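PDB 1WY2: Xaa-Pro dipeptidase from Pyrococcus horikoshii, which probably splits dipeptides that carry a C-terminal proline after a nonpolar residue, as a homodimeric metallopeptidase using two metal ions per subunit. Local coordinates for residues G175-G188 with D207-N221. Residues are numbered along the deposited sequence; the frame is centred on the assembly and turned at random.
Sequences GAEKPAFDTIIASG and DLVVIDLGALYQHYN. With ZN (zinc ion), chain D.
Ile185 lies alongside Ile211 on one face of an antiparallel ladder, its CD1 3.8 Å from Ile211 CG2, while its other branch, CG2, leans against Val209 CG1. Paired backbone hydrogen bonds join Ile184 to Asp212 and Ala186 to Val210, and Gly188 N adds one to Leu208 O. On the metal-facing side Ile184 runs beside Asp212, with Ile184 CB 3.7 Å from Asp212 CB. Asp212 CG stands anti to the backbone N (chi1 -167°), which carries OD1 to the zinc ion at 2.0 Å; Asp223 and Glu330 bind the same ion, and Arg328 forms a salt bridge with OD2. Phe181 sets its ring almost perpendicular to this carboxylate (planes 85° apart), with CZ 3.3 Å from Asp212 OD1. A CB on Gly214 would clash with that ring. Between this ladder and the short pairing near Pro179 the register slips by two, and water 4 bridges Phe181 O, Thr183 OG1 and Gly214 N.

Toward the polar end, Leu216 lays CD2 against Lys178 CE (3.8 Å) and Glu177 OE1. The extended Glu177 side chain passes over Leu216 to the type I' turn from Tyr217 to Tyr220, where OE2 accepts a hydrogen bond from the backbone N of His219 (2.7 Å) and also lies over one face of its imidazole. Shortening Glu177 to an alanine is likely to leave His219 N without its mate and strip part of the cover from Leu216. Lys178 NZ instead reaches Asp182 of the second subunit in a salt bridge.

In the pita-bread fold of this M24 metallopeptidase, strand 208-217 supplies Asp212 to the metal site and runs antiparallel between strands 184-187 and 220-229 in one sheet, while helices 130-153 and 160-173 pack against Ala215 on the sheet face turned from the metals.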
loop_
_atom_site.group_PDB
_atom_site.type_symbol
_atom_site.label_atom_id
_atom_site.label_comp_id
_atom_site.label_asym_id
_atom_site.label_seq_id
_atom_site.Cartn_x
_atom_site.Cartn_y
_atom_site.Cartn_z
ATOM N N GLY A 175 -4.458 5.427 19.140
ATOM C CA GLY A 175 -5.308 6.100 18.171
ATOM C C GLY A 175 -4.955 6.001 16.700
ATOM O O GLY A 175 -5.778 6.340 15.847
ATOM N N ALA A 176 -3.749 5.548 16.382
ATOM C CA ALA A 176 -3.352 5.440 14.985
ATOM C C ALA A 176 -4.132 4.348 14.254
ATOM O O ALA A 176 -4.444 3.305 14.827
ATOM C CB ALA A 176 -1.854 5.166 14.890
ATOM N N GLU A 177 -4.461 4.602 12.991
ATOM C CA GLU A 177 -5.176 3.623 12.178
ATOM C C GLU A 177 -4.240 2.437 11.977
ATOM O O GLU A 177 -4.651 1.273 12.036
ATOM C CB GLU A 177 -5.521 4.211 10.809
ATOM C CG GLU A 177 -6.418 5.428 10.837
ATOM C CD GLU A 177 -6.544 6.070 9.466
ATOM O OE1 GLU A 177 -6.695 5.323 8.474
ATOM O OE2 GLU A 177 -6.497 7.315 9.380
ATOM N N LYS A 178 -2.974 2.758 11.732
ATOM C CA LYS A 178 -1.932 1.770 11.497
ATOM C C LYS A 178 -0.627 2.527 11.265
ATOM O O LYS A 178 -0.613 3.758 11.278
ATOM C CB LYS A 178 -2.277 0.932 10.263
ATOM C CG LYS A 178 -2.522 1.750 9.007
ATOM C CD LYS A 178 -2.957 0.861 7.851
ATOM C CE LYS A 178 -3.261 1.678 6.609
ATOM N NZ LYS A 178 -3.710 0.812 5.480
ATOM N N PRO A 179 0.490 1.806 11.071
ATOM C CA PRO A 179 1.762 2.503 10.839
ATOM C C PRO A 179 1.695 3.239 9.502
ATOM O O PRO A 179 1.027 2.782 8.576
ATOM C CB PRO A 179 2.785 1.365 10.817
ATOM C CG PRO A 179 2.145 0.300 11.664
ATOM C CD PRO A 179 0.708 0.355 11.213
ATOM N N ALA A 180 2.387 4.370 9.398
ATOM C CA ALA A 180 2.382 5.146 8.159
ATOM C C ALA A 180 3.137 4.413 7.051
ATOM O O ALA A 180 2.921 4.661 5.862
ATOM C CB ALA A 180 3.007 6.519 8.400
ATOM N N PHE A 181 4.023 3.513 7.461
ATOM C CA PHE A 181 4.825 2.723 6.537
ATOM C C PHE A 181 5.494 1.610 7.338
ATOM O O PHE A 181 5.478 1.642 8.564
ATOM C CB PHE A 181 5.871 3.615 5.858
ATOM C CG PHE A 181 6.723 4.398 6.819
ATOM C CD1 PHE A 181 7.863 3.833 7.380
ATOM C CD2 PHE A 181 6.382 5.702 7.166
ATOM C CE1 PHE A 181 8.652 4.554 8.269
ATOM C CE2 PHE A 181 7.166 6.437 8.060
ATOM C CZ PHE A 181 8.303 5.863 8.610
ATOM N N ASP A 182 6.066 0.626 6.649
ATOM C CA ASP A 182 6.728 -0.493 7.320
ATOM C C ASP A 182 7.848 0.002 8.237
ATOM O O ASP A 182 8.834 0.577 7.778
ATOM C CB ASP A 182 7.284 -1.472 6.281
ATOM C CG ASP A 182 6.194 -2.287 5.603
ATOM O OD1 ASP A 182 5.191 -1.695 5.155
ATOM O OD2 ASP A 182 6.345 -3.525 5.515
ATOM N N THR A 183 7.689 -0.243 9.533
ATOM C CA THR A 183 8.656 0.203 10.530
ATOM C C THR A 183 10.069 -0.299 10.303
ATOM O O THR A 183 10.300 -1.493 10.092
ATOM C CB THR A 183 8.213 -0.203 11.947
ATOM O OG1 THR A 183 6.971 0.441 12.252
ATOM C CG2 THR A 183 9.257 0.211 12.980
ATOM N N ILE A 184 11.011 0.635 10.364
ATOM C CA ILE A 184 12.416 0.325 10.184
ATOM C C ILE A 184 13.126 0.275 11.530
ATOM O O ILE A 184 13.131 1.252 12.269
ATOM C CB ILE A 184 13.101 1.394 9.298
ATOM C CG1 ILE A 184 12.623 1.243 7.854
ATOM C CG2 ILE A 184 14.625 1.269 9.387
ATOM C CD1 ILE A 184 12.959 2.421 6.970
ATOM N N ILE A 185 13.676 -0.892 11.852
ATOM C CA ILE A 185 14.462 -1.093 13.063
ATOM C C ILE A 185 15.672 -1.797 12.463
ATOM O O ILE A 185 15.657 -3.014 12.273
ATOM C CB ILE A 185 13.789 -2.040 14.085
ATOM C CG1 ILE A 185 12.423 -1.492 14.520
ATOM C CG2 ILE A 185 14.698 -2.200 15.304
ATOM C CD1 ILE A 185 12.483 -0.167 15.256
ATOM N N ALA A 186 16.700 -1.017 12.136
ATOM C CA ALA A 186 17.907 -1.541 11.498
ATOM C C ALA A 186 19.117 -1.461 12.420
ATOM O O ALA A 186 19.624 -0.372 12.703
ATOM C CB ALA A 186 18.172 -0.766 10.209
ATOM N N SER A 187 19.590 -2.623 12.864
ATOM C CA SER A 187 20.715 -2.688 13.791
ATOM C C SER A 187 22.006 -3.229 13.186
ATOM O O SER A 187 21.982 -4.039 12.261
ATOM C CB SER A 187 20.334 -3.547 15.000
ATOM O OG SER A 187 20.095 -4.894 14.614
ATOM N N GLY A 188 23.131 -2.777 13.731
ATOM C CA GLY A 188 24.424 -3.227 13.246
ATOM C C GLY A 188 24.617 -2.934 11.773
ATOM O O GLY A 188 24.324 -1.829 11.310
ATOM N N ASP A 207 25.752 -2.154 18.824
ATOM C CA ASP A 207 25.034 -1.920 17.573
ATOM C C ASP A 207 24.468 -0.515 17.428
ATOM O O ASP A 207 23.924 0.042 18.379
ATOM C CB ASP A 207 23.835 -2.871 17.459
ATOM C CG ASP A 207 24.168 -4.183 16.788
ATOM O OD1 ASP A 207 25.355 -4.434 16.487
ATOM O OD2 ASP A 207 23.218 -4.969 16.563
ATOM N N LEU A 208 24.605 0.055 16.234
ATOM C CA LEU A 208 23.977 1.337 15.941
ATOM C C LEU A 208 22.590 0.826 15.558
ATOM O O LEU A 208 22.480 -0.222 14.917
ATOM C CB LEU A 208 24.603 2.003 14.711
ATOM C CG LEU A 208 25.710 3.037 14.921
ATOM C CD1 LEU A 208 26.399 3.316 13.598
ATOM C CD2 LEU A 208 25.115 4.316 15.502
ATOM N N VAL A 209 21.536 1.528 15.958
ATOM C CA VAL A 209 20.189 1.094 15.607
ATOM C C VAL A 209 19.400 2.285 15.087
ATOM O O VAL A 209 19.201 3.271 15.802
ATOM C CB VAL A 209 19.433 0.496 16.818
ATOM C CG1 VAL A 209 18.103 -0.108 16.351
ATOM C CG2 VAL A 209 20.290 -0.564 17.504
ATOM N N VAL A 210 18.978 2.198 13.832
ATOM C CA VAL A 210 18.195 3.259 13.214
ATOM C C VAL A 210 16.725 2.888 13.391
ATOM O O VAL A 210 16.319 1.770 13.068
ATOM C CB VAL A 210 18.522 3.394 11.705
ATOM C CG1 VAL A 210 17.640 4.468 11.065
ATOM C CG2 VAL A 210 19.992 3.750 11.524
ATOM N N ILE A 211 15.948 3.828 13.921
ATOM C CA ILE A 211 14.519 3.635 14.168
ATOM C C ILE A 211 13.752 4.663 13.341
ATOM O O ILE A 211 13.751 5.849 13.665
ATOM C CB ILE A 211 14.197 3.853 15.664
ATOM C CG1 ILE A 211 15.095 2.954 16.523
ATOM C CG2 ILE A 211 12.725 3.552 15.937
ATOM C CD1 ILE A 211 15.165 3.374 17.983
ATOM N N ASP A 212 13.108 4.206 12.271
ATOM C CA ASP A 212 12.345 5.083 11.382
ATOM C C ASP A 212 10.915 4.546 11.358
ATOM O O ASP A 212 10.668 3.423 10.917
ATOM C CB ASP A 212 12.958 5.049 9.974
ATOM C CG ASP A 212 12.446 6.160 9.068
ATOM O OD1 ASP A 212 11.358 6.719 9.324
ATOM O OD2 ASP A 212 13.139 6.461 8.072
ATOM N N LEU A 213 9.973 5.348 11.838
ATOM C CA LEU A 213 8.585 4.920 11.893
ATOM C C LEU A 213 7.647 6.107 11.765
ATOM O O LEU A 213 8.077 7.264 11.748
ATOM C CB LEU A 213 8.330 4.177 13.218
ATOM C CG LEU A 213 8.614 4.930 14.526
ATOM C CD1 LEU A 213 7.440 5.833 14.872
ATOM C CD2 LEU A 213 8.851 3.933 15.660
ATOM N N GLY A 214 6.357 5.818 11.669
ATOM C CA GLY A 214 5.388 6.889 11.551
ATOM C C GLY A 214 3.993 6.356 11.784
ATOM O O GLY A 214 3.753 5.156 11.678
ATOM N N ALA A 215 3.067 7.247 12.103
ATOM C CA ALA A 215 1.698 6.831 12.341
ATOM C C ALA A 215 0.739 7.484 11.362
ATOM O O ALA A 215 0.911 8.648 10.995
ATOM C CB ALA A 215 1.291 7.184 13.771
ATOM N N LEU A 216 -0.253 6.717 10.925
ATOM C CA LEU A 216 -1.299 7.229 10.049
ATOM C C LEU A 216 -2.389 7.485 11.084
ATOM O O LEU A 216 -2.845 6.553 11.746
ATOM C CB LEU A 216 -1.756 6.161 9.052
ATOM C CG LEU A 216 -3.003 6.519 8.233
ATOM C CD1 LEU A 216 -2.761 7.798 7.443
ATOM C CD2 LEU A 216 -3.352 5.370 7.297
ATOM N N TYR A 217 -2.778 8.743 11.238
ATOM C CA TYR A 217 -3.772 9.127 12.231
ATOM C C TYR A 217 -4.821 10.025 11.600
ATOM O O TYR A 217 -4.504 11.097 11.084
ATOM C CB TYR A 217 -3.077 9.871 13.373
ATOM C CG TYR A 217 -4.000 10.412 14.445
ATOM C CD1 TYR A 217 -4.559 9.572 15.403
ATOM C CD2 TYR A 217 -4.285 11.776 14.516
ATOM C CE1 TYR A 217 -5.377 10.077 16.416
ATOM C CE2 TYR A 217 -5.101 12.291 15.520
ATOM C CZ TYR A 217 -5.641 11.437 16.467
ATOM O OH TYR A 217 -6.438 11.949 17.468
ATOM N N GLN A 218 -6.070 9.580 11.649
ATOM C CA GLN A 218 -7.168 10.342 11.086
ATOM C C GLN A 218 -6.830 10.873 9.692
ATOM O O GLN A 218 -7.010 12.056 9.390
ATOM C CB GLN A 218 -7.560 11.465 12.056
ATOM C CG GLN A 218 -8.323 10.926 13.271
ATOM C CD GLN A 218 -8.525 11.942 14.385
ATOM O OE1 GLN A 218 -8.791 13.115 14.137
ATOM N NE2 GLN A 218 -8.418 11.480 15.626
ATOM N N HIS A 219 -6.321 9.961 8.861
ATOM C CA HIS A 219 -5.969 10.220 7.466
ATOM C C HIS A 219 -4.644 10.918 7.172
ATOM O O HIS A 219 -4.202 10.938 6.019
ATOM C CB HIS A 219 -7.111 10.982 6.788
ATOM C CG HIS A 219 -8.391 10.210 6.730
ATOM N ND1 HIS A 219 -8.573 9.132 5.890
ATOM C CD2 HIS A 219 -9.542 10.336 7.434
ATOM C CE1 HIS A 219 -9.779 8.628 6.079
ATOM N NE2 HIS A 219 -10.388 9.341 7.010
ATOM N N TYR A 220 -4.000 11.472 8.195
ATOM C CA TYR A 220 -2.725 12.148 7.981
ATOM C C TYR A 220 -1.548 11.364 8.537
ATOM O O TYR A 220 -1.707 10.524 9.417
ATOM C CB TYR A 220 -2.767 13.568 8.548
ATOM C CG TYR A 220 -3.621 14.470 7.686
ATOM C CD1 TYR A 220 -5.012 14.404 7.746
ATOM C CD2 TYR A 220 -3.041 15.320 6.743
ATOM C CE1 TYR A 220 -5.807 15.156 6.886
ATOM C CE2 TYR A 220 -3.830 16.081 5.871
ATOM C CZ TYR A 220 -5.215 15.988 5.953
ATOM O OH TYR A 220 -6.012 16.709 5.094
ATOM N N ASN A 221 -0.363 11.646 8.008
ATOM C CA ASN A 221 0.842 10.924 8.397
ATOM C C ASN A 221 1.870 11.683 9.222
ATOM O O ASN A 221 1.833 12.907 9.326
ATOM C CB ASN A 221 1.524 10.400 7.129
ATOM C CG ASN A 221 0.675 9.380 6.391
ATOM O OD1 ASN A 221 0.719 8.190 6.691
ATOM N ND2 ASN A 221 -0.115 9.847 5.426
HETATM ZN ZN ZN D . 11.189 8.280 8.070
HETATM O O HOH W 1 -6.688 7.353 13.338
HETATM O O HOH W 2 -6.645 6.906 5.722
HETATM O O HOH W 3 0.520 6.111 5.138
HETATM O O HOH W 4 6.148 2.832 11.074
#